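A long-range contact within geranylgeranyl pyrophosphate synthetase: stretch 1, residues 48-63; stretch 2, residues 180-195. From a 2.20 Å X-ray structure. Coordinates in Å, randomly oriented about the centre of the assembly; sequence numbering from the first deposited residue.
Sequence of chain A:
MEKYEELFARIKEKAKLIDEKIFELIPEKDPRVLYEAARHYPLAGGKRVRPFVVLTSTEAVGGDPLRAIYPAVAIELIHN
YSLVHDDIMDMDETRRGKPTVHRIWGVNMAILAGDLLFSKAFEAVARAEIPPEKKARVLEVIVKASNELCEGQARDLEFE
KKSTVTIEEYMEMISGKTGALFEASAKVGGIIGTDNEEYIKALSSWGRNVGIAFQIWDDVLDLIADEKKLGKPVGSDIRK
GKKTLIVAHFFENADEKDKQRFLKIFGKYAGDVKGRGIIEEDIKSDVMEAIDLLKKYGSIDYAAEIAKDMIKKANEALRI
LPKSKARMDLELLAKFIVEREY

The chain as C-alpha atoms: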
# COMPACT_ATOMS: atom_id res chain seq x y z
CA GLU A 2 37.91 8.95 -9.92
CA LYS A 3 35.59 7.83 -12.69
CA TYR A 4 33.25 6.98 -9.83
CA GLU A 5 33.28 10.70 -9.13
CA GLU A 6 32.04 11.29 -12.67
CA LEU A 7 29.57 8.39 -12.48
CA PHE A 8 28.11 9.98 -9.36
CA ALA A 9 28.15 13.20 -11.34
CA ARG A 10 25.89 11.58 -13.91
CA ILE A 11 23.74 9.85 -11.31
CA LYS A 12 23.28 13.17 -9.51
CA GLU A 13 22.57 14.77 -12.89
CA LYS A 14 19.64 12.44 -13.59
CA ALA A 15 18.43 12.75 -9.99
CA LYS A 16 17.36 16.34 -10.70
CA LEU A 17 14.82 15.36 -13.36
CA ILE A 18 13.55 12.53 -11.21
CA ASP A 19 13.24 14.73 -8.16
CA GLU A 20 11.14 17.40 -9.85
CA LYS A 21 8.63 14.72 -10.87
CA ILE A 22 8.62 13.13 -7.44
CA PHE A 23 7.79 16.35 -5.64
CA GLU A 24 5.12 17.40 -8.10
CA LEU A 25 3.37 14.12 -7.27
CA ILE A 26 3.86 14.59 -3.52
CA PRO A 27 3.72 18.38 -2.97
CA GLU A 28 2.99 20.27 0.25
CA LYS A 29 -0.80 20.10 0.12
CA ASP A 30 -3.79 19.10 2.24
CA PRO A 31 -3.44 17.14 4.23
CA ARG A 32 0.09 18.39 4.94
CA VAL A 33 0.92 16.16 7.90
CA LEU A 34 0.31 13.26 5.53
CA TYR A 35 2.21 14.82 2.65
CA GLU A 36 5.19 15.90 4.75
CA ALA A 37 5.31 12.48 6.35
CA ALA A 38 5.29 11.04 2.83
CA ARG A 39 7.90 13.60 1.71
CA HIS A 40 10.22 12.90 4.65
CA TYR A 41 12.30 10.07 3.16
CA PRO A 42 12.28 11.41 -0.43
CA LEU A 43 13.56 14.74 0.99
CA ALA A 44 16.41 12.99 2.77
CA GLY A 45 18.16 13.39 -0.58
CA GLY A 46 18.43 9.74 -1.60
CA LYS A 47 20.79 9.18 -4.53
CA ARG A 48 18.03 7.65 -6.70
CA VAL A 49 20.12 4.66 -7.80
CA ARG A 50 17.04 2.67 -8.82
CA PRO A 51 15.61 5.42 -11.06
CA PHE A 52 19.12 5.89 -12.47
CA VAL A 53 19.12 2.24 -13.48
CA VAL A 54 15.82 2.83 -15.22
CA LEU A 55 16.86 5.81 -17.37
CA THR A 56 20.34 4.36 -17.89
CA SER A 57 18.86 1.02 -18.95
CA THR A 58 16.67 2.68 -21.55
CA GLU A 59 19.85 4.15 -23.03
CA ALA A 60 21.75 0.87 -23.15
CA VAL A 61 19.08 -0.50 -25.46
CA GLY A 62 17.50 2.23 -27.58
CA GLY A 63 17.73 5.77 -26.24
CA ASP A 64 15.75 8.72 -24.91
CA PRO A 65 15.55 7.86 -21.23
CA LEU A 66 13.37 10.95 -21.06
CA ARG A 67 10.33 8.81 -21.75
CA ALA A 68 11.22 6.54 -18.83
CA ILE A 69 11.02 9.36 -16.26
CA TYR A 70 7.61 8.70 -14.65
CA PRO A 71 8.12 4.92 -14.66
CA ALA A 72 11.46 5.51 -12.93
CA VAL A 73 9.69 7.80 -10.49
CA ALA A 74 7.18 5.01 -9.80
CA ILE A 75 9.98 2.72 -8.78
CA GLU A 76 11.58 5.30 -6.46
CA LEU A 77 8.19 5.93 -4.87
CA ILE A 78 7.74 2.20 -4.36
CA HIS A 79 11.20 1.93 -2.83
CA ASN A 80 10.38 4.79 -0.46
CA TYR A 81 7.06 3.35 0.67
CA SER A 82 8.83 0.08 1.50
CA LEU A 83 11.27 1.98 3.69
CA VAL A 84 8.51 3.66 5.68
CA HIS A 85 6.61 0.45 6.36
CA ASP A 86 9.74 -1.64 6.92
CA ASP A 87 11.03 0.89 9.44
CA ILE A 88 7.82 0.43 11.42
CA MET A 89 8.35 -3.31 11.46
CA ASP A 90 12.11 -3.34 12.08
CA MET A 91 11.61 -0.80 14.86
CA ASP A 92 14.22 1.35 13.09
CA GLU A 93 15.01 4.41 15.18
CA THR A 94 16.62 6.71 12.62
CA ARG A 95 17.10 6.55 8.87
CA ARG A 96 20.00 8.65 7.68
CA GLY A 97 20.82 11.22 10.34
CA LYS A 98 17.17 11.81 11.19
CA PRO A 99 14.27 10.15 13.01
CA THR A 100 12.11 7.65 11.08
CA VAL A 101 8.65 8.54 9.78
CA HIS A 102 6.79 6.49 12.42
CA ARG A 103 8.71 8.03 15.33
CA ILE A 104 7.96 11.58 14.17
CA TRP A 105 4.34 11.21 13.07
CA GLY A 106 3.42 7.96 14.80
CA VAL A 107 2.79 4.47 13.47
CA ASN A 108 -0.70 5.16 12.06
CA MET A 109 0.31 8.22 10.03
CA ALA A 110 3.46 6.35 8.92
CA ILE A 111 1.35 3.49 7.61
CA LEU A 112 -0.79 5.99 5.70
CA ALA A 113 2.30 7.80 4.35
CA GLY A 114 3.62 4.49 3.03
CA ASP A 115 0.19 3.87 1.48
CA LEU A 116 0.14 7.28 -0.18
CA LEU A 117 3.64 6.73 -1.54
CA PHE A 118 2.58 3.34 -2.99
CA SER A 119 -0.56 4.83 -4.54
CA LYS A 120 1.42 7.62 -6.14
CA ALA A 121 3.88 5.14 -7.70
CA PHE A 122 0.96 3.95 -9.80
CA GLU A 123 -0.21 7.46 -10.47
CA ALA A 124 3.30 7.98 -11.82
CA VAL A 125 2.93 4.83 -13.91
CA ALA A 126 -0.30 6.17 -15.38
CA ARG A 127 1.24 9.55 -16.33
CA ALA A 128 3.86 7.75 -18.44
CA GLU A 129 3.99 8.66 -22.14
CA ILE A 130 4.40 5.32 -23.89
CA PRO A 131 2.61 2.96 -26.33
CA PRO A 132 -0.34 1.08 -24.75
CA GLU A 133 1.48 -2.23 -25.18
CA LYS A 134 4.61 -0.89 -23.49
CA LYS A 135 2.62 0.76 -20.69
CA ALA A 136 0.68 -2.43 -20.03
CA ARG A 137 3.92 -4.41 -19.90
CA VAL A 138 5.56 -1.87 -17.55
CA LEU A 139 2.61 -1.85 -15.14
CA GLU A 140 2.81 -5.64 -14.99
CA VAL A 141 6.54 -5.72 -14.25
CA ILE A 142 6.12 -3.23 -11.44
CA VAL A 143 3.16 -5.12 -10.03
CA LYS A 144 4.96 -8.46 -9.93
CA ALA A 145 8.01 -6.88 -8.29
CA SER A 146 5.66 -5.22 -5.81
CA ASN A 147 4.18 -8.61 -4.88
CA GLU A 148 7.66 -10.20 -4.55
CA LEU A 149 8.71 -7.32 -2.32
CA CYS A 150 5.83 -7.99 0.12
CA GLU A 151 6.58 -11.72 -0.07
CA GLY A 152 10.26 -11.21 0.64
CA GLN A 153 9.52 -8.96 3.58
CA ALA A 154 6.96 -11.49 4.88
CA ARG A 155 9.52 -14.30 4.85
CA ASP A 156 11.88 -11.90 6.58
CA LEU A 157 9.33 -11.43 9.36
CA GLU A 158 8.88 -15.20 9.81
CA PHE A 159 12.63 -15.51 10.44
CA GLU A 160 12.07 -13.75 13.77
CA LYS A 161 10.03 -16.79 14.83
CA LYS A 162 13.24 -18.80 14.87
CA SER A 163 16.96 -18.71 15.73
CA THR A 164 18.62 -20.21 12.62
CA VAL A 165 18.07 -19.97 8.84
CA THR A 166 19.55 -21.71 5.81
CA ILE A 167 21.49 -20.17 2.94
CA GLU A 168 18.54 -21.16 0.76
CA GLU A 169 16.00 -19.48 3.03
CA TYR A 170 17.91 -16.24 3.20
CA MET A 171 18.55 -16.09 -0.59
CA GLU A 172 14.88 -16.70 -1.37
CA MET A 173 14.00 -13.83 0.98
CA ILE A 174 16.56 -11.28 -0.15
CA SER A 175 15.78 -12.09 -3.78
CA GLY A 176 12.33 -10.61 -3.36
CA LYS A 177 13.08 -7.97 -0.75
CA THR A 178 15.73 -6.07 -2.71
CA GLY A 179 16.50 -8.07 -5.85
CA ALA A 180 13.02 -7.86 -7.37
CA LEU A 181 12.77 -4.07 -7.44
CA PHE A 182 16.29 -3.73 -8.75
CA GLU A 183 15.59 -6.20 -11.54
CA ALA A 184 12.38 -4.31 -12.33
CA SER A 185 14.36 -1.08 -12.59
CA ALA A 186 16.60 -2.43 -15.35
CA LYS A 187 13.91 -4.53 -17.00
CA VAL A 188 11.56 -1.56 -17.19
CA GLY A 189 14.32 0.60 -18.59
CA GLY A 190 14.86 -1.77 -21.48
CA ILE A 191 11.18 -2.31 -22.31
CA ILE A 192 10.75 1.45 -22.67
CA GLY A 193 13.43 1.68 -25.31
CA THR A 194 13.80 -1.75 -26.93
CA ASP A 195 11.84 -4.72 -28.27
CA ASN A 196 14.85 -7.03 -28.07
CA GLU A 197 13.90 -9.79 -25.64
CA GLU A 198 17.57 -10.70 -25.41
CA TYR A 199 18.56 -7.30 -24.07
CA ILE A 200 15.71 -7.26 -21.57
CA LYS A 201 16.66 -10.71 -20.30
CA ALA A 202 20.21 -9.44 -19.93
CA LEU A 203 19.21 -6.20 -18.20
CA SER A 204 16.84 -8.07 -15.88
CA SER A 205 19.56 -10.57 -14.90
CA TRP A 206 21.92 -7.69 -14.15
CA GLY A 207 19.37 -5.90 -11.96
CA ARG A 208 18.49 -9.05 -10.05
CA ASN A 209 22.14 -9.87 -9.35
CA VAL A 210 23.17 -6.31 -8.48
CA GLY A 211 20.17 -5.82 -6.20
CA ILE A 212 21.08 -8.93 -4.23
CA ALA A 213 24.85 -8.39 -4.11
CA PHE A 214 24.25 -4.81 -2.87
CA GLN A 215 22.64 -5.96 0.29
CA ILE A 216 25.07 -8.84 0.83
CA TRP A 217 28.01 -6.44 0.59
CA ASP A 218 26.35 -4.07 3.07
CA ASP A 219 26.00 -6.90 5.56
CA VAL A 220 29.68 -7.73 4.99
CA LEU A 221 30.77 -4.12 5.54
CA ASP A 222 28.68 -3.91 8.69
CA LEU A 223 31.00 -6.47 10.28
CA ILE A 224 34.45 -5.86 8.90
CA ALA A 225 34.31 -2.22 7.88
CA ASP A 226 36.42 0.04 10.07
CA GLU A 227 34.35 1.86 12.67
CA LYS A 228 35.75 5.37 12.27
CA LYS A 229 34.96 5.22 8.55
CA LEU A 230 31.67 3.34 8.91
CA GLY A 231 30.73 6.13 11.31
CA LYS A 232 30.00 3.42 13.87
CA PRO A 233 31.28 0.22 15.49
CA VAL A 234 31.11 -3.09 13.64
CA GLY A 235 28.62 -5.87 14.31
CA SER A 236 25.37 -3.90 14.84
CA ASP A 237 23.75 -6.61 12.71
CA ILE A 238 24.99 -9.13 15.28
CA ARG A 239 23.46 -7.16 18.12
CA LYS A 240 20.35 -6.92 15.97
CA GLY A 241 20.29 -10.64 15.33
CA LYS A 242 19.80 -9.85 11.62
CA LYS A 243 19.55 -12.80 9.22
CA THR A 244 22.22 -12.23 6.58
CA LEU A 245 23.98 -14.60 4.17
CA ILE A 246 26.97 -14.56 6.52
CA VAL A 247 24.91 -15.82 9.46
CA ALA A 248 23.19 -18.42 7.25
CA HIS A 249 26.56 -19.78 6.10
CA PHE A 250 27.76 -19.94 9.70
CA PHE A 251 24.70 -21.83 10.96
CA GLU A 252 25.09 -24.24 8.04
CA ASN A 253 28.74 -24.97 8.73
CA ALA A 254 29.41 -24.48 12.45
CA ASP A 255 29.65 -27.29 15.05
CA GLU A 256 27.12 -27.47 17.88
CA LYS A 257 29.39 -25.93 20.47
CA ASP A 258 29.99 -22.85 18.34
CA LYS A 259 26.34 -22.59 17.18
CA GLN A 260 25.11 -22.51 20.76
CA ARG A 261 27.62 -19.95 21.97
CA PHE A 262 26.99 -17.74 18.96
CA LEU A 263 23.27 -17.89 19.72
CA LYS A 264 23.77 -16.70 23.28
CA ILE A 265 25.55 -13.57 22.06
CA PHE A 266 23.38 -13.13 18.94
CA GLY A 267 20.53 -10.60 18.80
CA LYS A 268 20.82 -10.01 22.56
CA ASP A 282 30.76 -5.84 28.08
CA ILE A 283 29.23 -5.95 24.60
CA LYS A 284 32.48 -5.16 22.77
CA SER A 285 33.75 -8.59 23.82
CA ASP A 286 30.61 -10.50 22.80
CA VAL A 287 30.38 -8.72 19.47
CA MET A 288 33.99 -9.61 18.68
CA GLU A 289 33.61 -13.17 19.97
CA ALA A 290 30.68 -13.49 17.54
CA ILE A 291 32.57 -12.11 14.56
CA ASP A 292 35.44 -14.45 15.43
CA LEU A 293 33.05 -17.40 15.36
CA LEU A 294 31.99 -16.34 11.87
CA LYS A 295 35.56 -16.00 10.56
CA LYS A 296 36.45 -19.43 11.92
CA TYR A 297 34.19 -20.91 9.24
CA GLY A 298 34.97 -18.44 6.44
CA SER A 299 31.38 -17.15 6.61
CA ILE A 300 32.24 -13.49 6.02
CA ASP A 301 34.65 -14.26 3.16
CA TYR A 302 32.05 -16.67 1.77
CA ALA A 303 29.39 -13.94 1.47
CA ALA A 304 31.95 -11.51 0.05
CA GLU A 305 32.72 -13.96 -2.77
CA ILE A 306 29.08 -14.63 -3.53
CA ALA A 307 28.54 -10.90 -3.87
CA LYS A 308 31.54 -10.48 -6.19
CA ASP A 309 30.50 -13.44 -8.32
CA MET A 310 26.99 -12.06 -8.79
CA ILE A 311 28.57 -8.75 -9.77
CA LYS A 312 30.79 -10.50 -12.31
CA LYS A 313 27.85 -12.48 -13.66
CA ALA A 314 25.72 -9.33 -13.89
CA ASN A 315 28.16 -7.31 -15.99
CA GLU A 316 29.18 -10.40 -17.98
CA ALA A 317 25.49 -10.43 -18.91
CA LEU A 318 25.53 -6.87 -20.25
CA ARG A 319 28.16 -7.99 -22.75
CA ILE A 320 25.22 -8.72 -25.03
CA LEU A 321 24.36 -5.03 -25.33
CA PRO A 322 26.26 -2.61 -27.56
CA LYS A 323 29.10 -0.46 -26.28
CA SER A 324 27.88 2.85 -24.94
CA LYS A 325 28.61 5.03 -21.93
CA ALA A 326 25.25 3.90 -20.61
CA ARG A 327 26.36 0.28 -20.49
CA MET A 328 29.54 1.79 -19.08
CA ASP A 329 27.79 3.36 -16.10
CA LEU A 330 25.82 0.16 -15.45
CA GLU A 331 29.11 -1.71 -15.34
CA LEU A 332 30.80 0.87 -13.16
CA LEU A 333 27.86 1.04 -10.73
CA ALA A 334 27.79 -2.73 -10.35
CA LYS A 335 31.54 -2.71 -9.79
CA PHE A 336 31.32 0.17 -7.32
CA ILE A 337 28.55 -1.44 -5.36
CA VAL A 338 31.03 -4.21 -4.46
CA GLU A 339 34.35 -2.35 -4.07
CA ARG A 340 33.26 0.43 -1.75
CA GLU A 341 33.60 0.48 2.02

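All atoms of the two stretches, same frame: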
# COMPACT_ATOMS: atom_id res chain seq x y z
N ARG A 48 18.87 8.08 -5.59
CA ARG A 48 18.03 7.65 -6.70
C ARG A 48 18.72 6.64 -7.61
O ARG A 48 18.60 6.72 -8.83
CB ARG A 48 17.59 8.85 -7.55
CG ARG A 48 17.20 10.10 -6.78
CD ARG A 48 16.10 9.85 -5.75
NE ARG A 48 15.64 11.12 -5.17
CZ ARG A 48 15.05 11.23 -3.98
NH1 ARG A 48 14.85 10.16 -3.23
NH2 ARG A 48 14.68 12.42 -3.54
N VAL A 49 19.43 5.68 -7.03
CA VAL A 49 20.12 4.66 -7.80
C VAL A 49 19.16 3.83 -8.65
O VAL A 49 19.47 3.50 -9.79
CB VAL A 49 20.91 3.71 -6.88
CG1 VAL A 49 21.40 2.51 -7.67
CG2 VAL A 49 22.10 4.45 -6.28
N ARG A 50 18.01 3.47 -8.09
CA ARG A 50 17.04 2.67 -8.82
C ARG A 50 16.54 3.41 -10.05
O ARG A 50 16.55 2.86 -11.15
CB ARG A 50 15.88 2.27 -7.90
CG ARG A 50 16.32 1.23 -6.90
CD ARG A 50 15.27 0.89 -5.84
NE ARG A 50 15.86 -0.01 -4.86
CZ ARG A 50 16.82 0.33 -4.01
NH1 ARG A 50 17.31 1.56 -4.00
NH2 ARG A 50 17.32 -0.58 -3.18
N PRO A 51 16.09 4.66 -9.90
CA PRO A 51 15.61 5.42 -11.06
C PRO A 51 16.74 5.56 -12.08
O PRO A 51 16.51 5.49 -13.29
CB PRO A 51 15.21 6.76 -10.45
CG PRO A 51 14.83 6.41 -9.06
CD PRO A 51 15.90 5.43 -8.65
N PHE A 52 17.96 5.76 -11.59
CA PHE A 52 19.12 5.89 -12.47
C PHE A 52 19.26 4.64 -13.33
O PHE A 52 19.59 4.72 -14.51
CB PHE A 52 20.41 6.08 -11.65
CG PHE A 52 21.64 6.30 -12.49
CD1 PHE A 52 21.82 7.49 -13.19
CD2 PHE A 52 22.61 5.31 -12.61
CE1 PHE A 52 22.95 7.69 -13.98
CE2 PHE A 52 23.74 5.50 -13.39
CZ PHE A 52 23.91 6.70 -14.08
N VAL A 53 19.01 3.48 -12.74
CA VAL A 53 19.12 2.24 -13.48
C VAL A 53 18.05 2.20 -14.55
O VAL A 53 18.26 1.66 -15.64
CB VAL A 53 18.98 1.04 -12.53
CG1 VAL A 53 18.88 -0.27 -13.32
CG2 VAL A 53 20.18 1.00 -11.61
N VAL A 54 16.90 2.80 -14.26
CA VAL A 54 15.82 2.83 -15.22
C VAL A 54 16.24 3.62 -16.46
O VAL A 54 16.34 3.07 -17.55
CB VAL A 54 14.55 3.49 -14.62
CG1 VAL A 54 13.45 3.54 -15.66
CG2 VAL A 54 14.08 2.70 -13.39
N LEU A 55 16.47 4.92 -16.28
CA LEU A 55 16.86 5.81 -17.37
C LEU A 55 18.14 5.34 -18.07
O LEU A 55 18.24 5.43 -19.29
CB LEU A 55 17.05 7.24 -16.86
CG LEU A 55 15.85 7.82 -16.11
CD1 LEU A 55 16.14 9.25 -15.67
CD2 LEU A 55 14.62 7.78 -17.01
N THR A 56 19.10 4.83 -17.30
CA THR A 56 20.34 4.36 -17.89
C THR A 56 20.11 3.09 -18.69
O THR A 56 20.78 2.85 -19.70
CB THR A 56 21.42 4.08 -16.82
OG1 THR A 56 21.66 5.27 -16.06
CG2 THR A 56 22.72 3.65 -17.47
N SER A 57 19.16 2.26 -18.25
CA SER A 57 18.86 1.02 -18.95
C SER A 57 18.15 1.28 -20.27
O SER A 57 18.34 0.53 -21.23
CB SER A 57 18.00 0.11 -18.08
OG SER A 57 18.79 -0.57 -17.12
N THR A 58 17.35 2.33 -20.31
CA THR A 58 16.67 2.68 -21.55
C THR A 58 17.64 3.24 -22.59
O THR A 58 17.33 3.38 -23.77
CB THR A 58 15.59 3.72 -21.23
OG1 THR A 58 14.65 3.15 -20.31
CG2 THR A 58 14.85 4.12 -22.51
N GLU A 59 18.84 3.61 -22.12
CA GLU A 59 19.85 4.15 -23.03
C GLU A 59 20.79 3.05 -23.54
O GLU A 59 21.44 3.18 -24.57
CB GLU A 59 20.65 5.22 -22.28
CG GLU A 59 21.71 5.88 -23.17
CD GLU A 59 22.41 6.97 -22.39
OE1 GLU A 59 23.39 7.50 -22.88
OE2 GLU A 59 21.96 7.28 -21.29
N ALA A 60 20.88 1.97 -22.76
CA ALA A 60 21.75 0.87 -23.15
C ALA A 60 21.10 -0.01 -24.22
O ALA A 60 21.68 -0.96 -24.72
CB ALA A 60 22.05 0.04 -21.91
N VAL A 61 19.83 0.32 -24.52
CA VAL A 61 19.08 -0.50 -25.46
C VAL A 61 18.64 0.28 -26.70
O VAL A 61 18.82 -0.16 -27.84
CB VAL A 61 17.86 -1.06 -24.73
CG1 VAL A 61 18.30 -2.08 -23.68
CG2 VAL A 61 17.09 0.06 -24.05
N GLY A 62 18.02 1.45 -26.46
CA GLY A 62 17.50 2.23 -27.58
C GLY A 62 17.89 3.70 -27.48
O GLY A 62 18.58 4.25 -28.34
N GLY A 63 17.40 4.36 -26.41
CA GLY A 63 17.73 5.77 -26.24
C GLY A 63 16.53 6.57 -25.73
O GLY A 63 15.42 6.07 -25.58
N ALA A 180 14.14 -8.03 -6.45
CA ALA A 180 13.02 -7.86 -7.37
C ALA A 180 12.93 -6.44 -7.93
O ALA A 180 12.80 -6.22 -9.13
CB ALA A 180 11.73 -8.22 -6.63
N LEU A 181 12.94 -5.46 -7.01
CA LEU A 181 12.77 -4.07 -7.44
C LEU A 181 13.94 -3.59 -8.29
O LEU A 181 13.80 -2.74 -9.17
CB LEU A 181 12.63 -3.20 -6.19
CG LEU A 181 12.01 -1.83 -6.50
CD1 LEU A 181 10.63 -1.95 -7.15
CD2 LEU A 181 11.83 -0.96 -5.26
N PHE A 182 15.12 -4.13 -8.00
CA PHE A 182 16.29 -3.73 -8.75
C PHE A 182 16.15 -4.29 -10.15
O PHE A 182 16.37 -3.59 -11.13
CB PHE A 182 17.57 -4.24 -8.10
CG PHE A 182 18.57 -3.15 -7.83
CD1 PHE A 182 18.54 -2.44 -6.64
CD2 PHE A 182 19.53 -2.83 -8.78
CE1 PHE A 182 19.44 -1.41 -6.40
CE2 PHE A 182 20.44 -1.79 -8.55
CZ PHE A 182 20.39 -1.08 -7.37
N GLU A 183 15.77 -5.55 -10.24
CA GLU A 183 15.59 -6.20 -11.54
C GLU A 183 14.55 -5.42 -12.35
O GLU A 183 14.73 -5.17 -13.54
CB GLU A 183 15.12 -7.64 -11.35
CG GLU A 183 14.57 -8.26 -12.62
CD GLU A 183 14.10 -9.67 -12.41
OE1 GLU A 183 12.89 -9.91 -12.55
OE2 GLU A 183 14.93 -10.55 -12.08
N ALA A 184 13.46 -5.05 -11.69
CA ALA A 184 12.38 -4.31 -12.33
C ALA A 184 12.87 -2.98 -12.88
O ALA A 184 12.40 -2.53 -13.91
CB ALA A 184 11.25 -4.08 -11.35
N SER A 185 13.80 -2.35 -12.17
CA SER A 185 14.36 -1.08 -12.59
C SER A 185 15.03 -1.22 -13.96
O SER A 185 14.74 -0.47 -14.89
CB SER A 185 15.40 -0.59 -11.57
OG SER A 185 14.83 -0.43 -10.28
N ALA A 186 15.92 -2.19 -14.08
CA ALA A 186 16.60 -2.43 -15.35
C ALA A 186 15.63 -2.93 -16.42
O ALA A 186 15.62 -2.48 -17.56
CB ALA A 186 17.70 -3.47 -15.12
N LYS A 187 14.83 -3.93 -16.03
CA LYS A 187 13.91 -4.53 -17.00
C LYS A 187 12.93 -3.51 -17.58
O LYS A 187 12.56 -3.56 -18.74
CB LYS A 187 13.14 -5.65 -16.28
CG LYS A 187 12.02 -6.22 -17.15
CD LYS A 187 11.37 -7.45 -16.52
CE LYS A 187 11.15 -8.59 -17.52
NZ LYS A 187 11.75 -9.82 -17.01
N VAL A 188 12.48 -2.58 -16.72
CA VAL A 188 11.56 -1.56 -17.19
C VAL A 188 12.26 -0.52 -18.06
O VAL A 188 11.67 0.11 -18.92
CB VAL A 188 10.92 -0.87 -15.98
CG1 VAL A 188 10.41 0.51 -16.38
CG2 VAL A 188 9.77 -1.70 -15.46
N GLY A 189 13.55 -0.34 -17.80
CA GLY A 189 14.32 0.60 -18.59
C GLY A 189 14.35 0.08 -20.01
O GLY A 189 13.97 0.77 -20.94
N GLY A 190 14.80 -1.17 -20.16
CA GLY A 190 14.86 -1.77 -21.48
C GLY A 190 13.55 -1.65 -22.23
O GLY A 190 13.48 -0.99 -23.27
N ILE A 191 12.51 -2.28 -21.70
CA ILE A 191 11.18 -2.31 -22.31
C ILE A 191 10.80 -0.96 -22.93
O ILE A 191 10.18 -0.87 -23.98
CB ILE A 191 10.16 -2.70 -21.24
CG1 ILE A 191 10.33 -4.17 -20.86
CG2 ILE A 191 8.74 -2.52 -21.80
CD1 ILE A 191 9.30 -4.62 -19.83
N ILE A 192 11.15 0.13 -22.21
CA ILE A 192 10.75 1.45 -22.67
C ILE A 192 11.50 1.88 -23.93
O ILE A 192 11.12 2.81 -24.63
CB ILE A 192 11.00 2.45 -21.55
CG1 ILE A 192 10.04 2.21 -20.39
CG2 ILE A 192 10.77 3.89 -22.06
CD1 ILE A 192 8.58 2.37 -20.81
N GLY A 193 12.64 1.21 -24.18
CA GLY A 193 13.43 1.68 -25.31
C GLY A 193 13.83 0.57 -26.30
O GLY A 193 14.55 0.79 -27.26
N THR A 194 13.36 -0.67 -26.04
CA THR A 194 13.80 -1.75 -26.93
C THR A 194 12.81 -2.92 -26.95
O THR A 194 12.17 -3.25 -25.96
CB THR A 194 15.16 -2.24 -26.44
OG1 THR A 194 15.76 -3.03 -27.47
CG2 THR A 194 14.99 -3.11 -25.19
N ASP A 195 12.68 -3.53 -28.14
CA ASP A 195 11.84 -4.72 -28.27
C ASP A 195 12.69 -5.98 -28.45
O ASP A 195 12.27 -6.98 -29.02
CB ASP A 195 10.92 -4.54 -29.48
CG ASP A 195 9.72 -3.70 -29.09
OD1 ASP A 195 8.82 -4.26 -28.45
OD2 ASP A 195 9.69 -2.52 -29.41

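Two stretches of one chain meet through residues at least 128 apart in sequence and run side by side, burying 731 Å² summed over both sides. Helix 49-57 and helix 180-193 point the same general way, their N-to-C directions 27° apart (signed crossing angle -27°), and their axes approach to 7.1 Å. Such closeness depends on small residues: Ser-185 points toward stretch 1, Gly-189 presents a bare CA, and Ala-186 and Gly-190 add little bulk beside them. The CA atoms of Val-54 and Gly-189 lie just 4.3 Å apart.

Gly-189 leaves no room for a side chain. A CB modelled on Gly-189 would point toward stretch 1 and fall 2.4 Å from both Ser-57 CB and Val-54 O, so the bare CA is what allows the helices to meet here. Gly-189 CA instead sits 3.4 Å from Val-54 O in a CA-H...O contact. A second such contact joins Val-54 CA to Ser-185 O at 3.5 Å with an angle of 149° at the hydrogen, and a third joins Thr-58 CA to Gly-189 O at 3.4 Å. These contacts are individually weak, but they let backbone lie against backbone with little side chain between.

One conventional hydrogen bond crosses the interface: Thr-58 OG1 donates to Gly-189 O at 2.6 Å. The same carbonyl therefore receives both the hydroxyl and the CA-H of Thr-58. The two serine hydroxyls are satisfied within their own helices. Ser-57 OG donates to Val-53 O at 2.7 Å, and Ser-185 OG donates to Leu-181 O at 2.8 Å. With their polar ends turned back on the backbone, these serines serve across the interface as compact packing groups: Ser-57 OG lies 3.4 Å from Ala-186 CA, and Ser-185 CB rests 3.7 Å from Arg-50 O.

Apolar packing is concentrated toward the N-terminal end, around Phe-182. Its CA-to-CB bond points sideways, but the ring reaches stretch 1, placing Phe-182 CZ 3.7 Å from Val-49 CG1 and Phe-182 CE2 4.1 Å from Val-53 CG2. Val-53 CG1 also lies 3.9 Å from Ala-186 CB. Val-54 CG1 and Val-188 CG1 make a looser contact at 4.4 Å.

Arg-50 extends along this same end with an m, t, t side chain. Phe-182 CE1 lies over one face of its guanidinium, 4.0 Å from Arg-50 CZ, a position in which the flat charged group can pack on aromatic carbon while its in-plane N-H groups remain directed elsewhere. The aliphatic part contributes too, Arg-50 CD lying 3.9 Å from Leu-181 CD2.

Beyond the close helix crossing, the two stretches stay in touch. Val-61 CB approaches Thr-194 CB to 3.4 Å, and Val-61 CG2 lies 3.8 Å from Gly-190 O. Gly-62 CA reaches Gly-193 O at 3.3 Å in another CA-H...O contact, with 147° at the hydrogen; a CB on Gly-62 would come within 2.0 Å of that oxygen.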